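PDB 4IO2: glutamate receptor 1 from Adineta vaga, which probably acts as a glutamate-gated ion channel; this chain is its extracellular ligand-binding domain, which here holds glutamate. Local coordinates for residues S177-I181 and G182-Y186. Numbering follows the deposited sequence.
Sequences SFMDI and GTAEY. With GLU (glutamic acid), chain E.
Asp180 OD2 is gripped twice: the amino group of the bound glutamate donates to it (GLU N to OD2, 2.8 Å), and a water also donates to it while accepting from Thr183 OG1, so the water bridges strand and helix. This is the strand-to-helix corner of a bilobed, periplasmic-binding-protein-like ligand-binding domain: the axis of strand 177-180 makes 104° with helical segment 182-186, with Asp180 at the N-cap position but making no capping bond. Its side chain is spent on the agonist instead. With CG anti to the carbonyl carbon and beside the backbone N (chi1 -70°), the carboxylate lies near the backbone N-H, which makes an almost straight bond from Asp180 N to the ligand's OE2, 3.1 Å away. One residue thus holds the amino group and the side-chain carboxylate of glutamate, and Asn105 secures its other oxygen, OD1. Arg136 and Ala140 N also bond the ligand.

Asp180 O accepts from Ala184 N at 2.9 Å, the first helical bond; Ile181 O takes Glu185 N next.

On the pocket wall, the extended Met179 side chain passes across the first helical turn, its CG 3.9 Å from the ligand's OE2 and its SD 3.6 Å from Ala184 CA. The Met179 and Thr183 side chains cross at about a right angle, CE 3.6 Å from OG1. An alanine at Met179 is likely to open a gap beside Ala184 and Thr183 and strip CG from beside the ligand's OE2. On the outer side, Ile181 and Glu185 lie alongside each other, Glu185 OE2 resting 3.5 Å from Ile181 CG1.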
loop_
_atom_site.group_PDB
_atom_site.type_symbol
_atom_site.label_atom_id
_atom_site.label_comp_id
_atom_site.label_asym_id
_atom_site.label_seq_id
_atom_site.Cartn_x
_atom_site.Cartn_y
_atom_site.Cartn_z
ATOM N N SER A 177 -9.577 14.318 -18.060
ATOM C CA SER A 177 -8.763 13.098 -18.146
ATOM C C SER A 177 -8.554 12.578 -16.723
ATOM O O SER A 177 -9.137 13.121 -15.767
ATOM C CB SER A 177 -7.430 13.387 -18.835
ATOM O OG SER A 177 -6.726 12.168 -19.126
ATOM N N PHE A 178 -7.781 11.481 -16.582
ATOM C CA PHE A 178 -7.456 10.898 -15.279
ATOM C C PHE A 178 -5.954 11.044 -15.097
ATOM O O PHE A 178 -5.183 10.963 -16.070
ATOM C CB PHE A 178 -7.721 9.382 -15.266
ATOM C CG PHE A 178 -9.154 8.955 -15.488
ATOM C CD1 PHE A 178 -10.204 9.831 -15.320
ATOM C CD2 PHE A 178 -9.434 7.643 -15.860
ATOM C CE1 PHE A 178 -11.503 9.412 -15.526
ATOM C CE2 PHE A 178 -10.722 7.214 -16.037
ATOM C CZ PHE A 178 -11.759 8.110 -15.881
ATOM N N MET A 179 -5.534 11.227 -13.863
ATOM C CA MET A 179 -4.110 11.374 -13.541
ATOM C C MET A 179 -3.863 10.951 -12.111
ATOM O O MET A 179 -4.680 11.178 -11.237
ATOM C CB MET A 179 -3.677 12.803 -13.787
ATOM C CG MET A 179 -2.202 13.006 -13.661
ATOM S SD MET A 179 -1.762 14.728 -14.157
ATOM C CE MET A 179 0.039 14.635 -14.006
ATOM N N ASP A 180 -2.763 10.249 -11.879
ATOM C CA ASP A 180 -2.358 9.904 -10.523
ATOM C C ASP A 180 -2.326 11.140 -9.641
ATOM O O ASP A 180 -1.881 12.206 -10.058
ATOM C CB ASP A 180 -0.965 9.319 -10.506
ATOM C CG ASP A 180 -0.855 7.942 -11.132
ATOM O OD1 ASP A 180 -1.879 7.197 -11.207
ATOM O OD2 ASP A 180 0.308 7.621 -11.473
ATOM N N ILE A 181 -2.713 10.973 -8.384
ATOM C CA ILE A 181 -2.900 12.124 -7.515
ATOM C C ILE A 181 -1.614 12.879 -7.205
ATOM O O ILE A 181 -1.636 14.115 -7.129
ATOM C CB ILE A 181 -3.614 11.701 -6.189
ATOM C CG1 ILE A 181 -4.023 12.911 -5.360
ATOM C CG2 ILE A 181 -2.764 10.694 -5.366
ATOM C CD1 ILE A 181 -4.922 12.516 -4.176
ATOM N N GLY A 182 -0.508 12.200 -6.970
ATOM C CA GLY A 182 0.694 12.938 -6.585
ATOM C C GLY A 182 1.242 13.861 -7.644
ATOM O O GLY A 182 1.474 15.036 -7.400
ATOM N N THR A 183 1.400 13.344 -8.852
ATOM C CA THR A 183 1.829 14.185 -9.964
ATOM C C THR A 183 0.714 15.171 -10.416
ATOM O O THR A 183 1.029 16.274 -10.875
ATOM C CB THR A 183 2.330 13.335 -11.161
ATOM O OG1 THR A 183 1.336 12.343 -11.515
ATOM C CG2 THR A 183 3.684 12.676 -10.822
ATOM N N ALA A 184 -0.565 14.786 -10.297
ATOM C CA ALA A 184 -1.663 15.691 -10.681
ATOM C C ALA A 184 -1.628 16.926 -9.775
ATOM O O ALA A 184 -1.771 18.052 -10.245
ATOM C CB ALA A 184 -3.016 14.986 -10.532
ATOM N N GLU A 185 -1.439 16.708 -8.473
ATOM C CA GLU A 185 -1.338 17.834 -7.539
ATOM C C GLU A 185 -0.103 18.668 -7.890
ATOM O O GLU A 185 -0.148 19.896 -7.908
ATOM C CB GLU A 185 -1.173 17.312 -6.115
ATOM C CG GLU A 185 -2.452 16.782 -5.492
ATOM C CD GLU A 185 -2.219 16.106 -4.123
ATOM O OE1 GLU A 185 -1.033 15.931 -3.686
ATOM O OE2 GLU A 185 -3.232 15.765 -3.456
ATOM N N TYR A 186 1.034 18.021 -8.118
ATOM C CA TYR A 186 2.240 18.768 -8.408
ATOM C C TYR A 186 2.046 19.676 -9.622
ATOM O O TYR A 186 2.398 20.863 -9.587
ATOM C CB TYR A 186 3.423 17.821 -8.620
ATOM C CG TYR A 186 4.701 18.556 -8.927
ATOM C CD1 TYR A 186 5.493 19.087 -7.914
ATOM C CD2 TYR A 186 5.118 18.721 -10.228
ATOM C CE1 TYR A 186 6.656 19.802 -8.217
ATOM C CE2 TYR A 186 6.251 19.437 -10.537
ATOM C CZ TYR A 186 7.016 19.965 -9.550
ATOM O OH TYR A 186 8.172 20.660 -9.910
HETATM N N GLU E . 1.066 5.284 -12.725
HETATM C CA GLU E . 0.464 5.165 -14.056
HETATM C C GLU E . 0.752 3.786 -14.643
HETATM O O GLU E . 1.627 3.064 -14.100
HETATM C CB GLU E . 0.965 6.240 -15.026
HETATM C CG GLU E . 0.753 7.695 -14.593
HETATM C CD GLU E . -0.696 8.181 -14.592
HETATM O OE1 GLU E . -1.564 7.444 -15.056
HETATM O OE2 GLU E . -0.934 9.349 -14.186
HETATM O OXT GLU E . 0.095 3.412 -15.643
HETATM O O HOH W 1 2.144 9.666 -11.199
#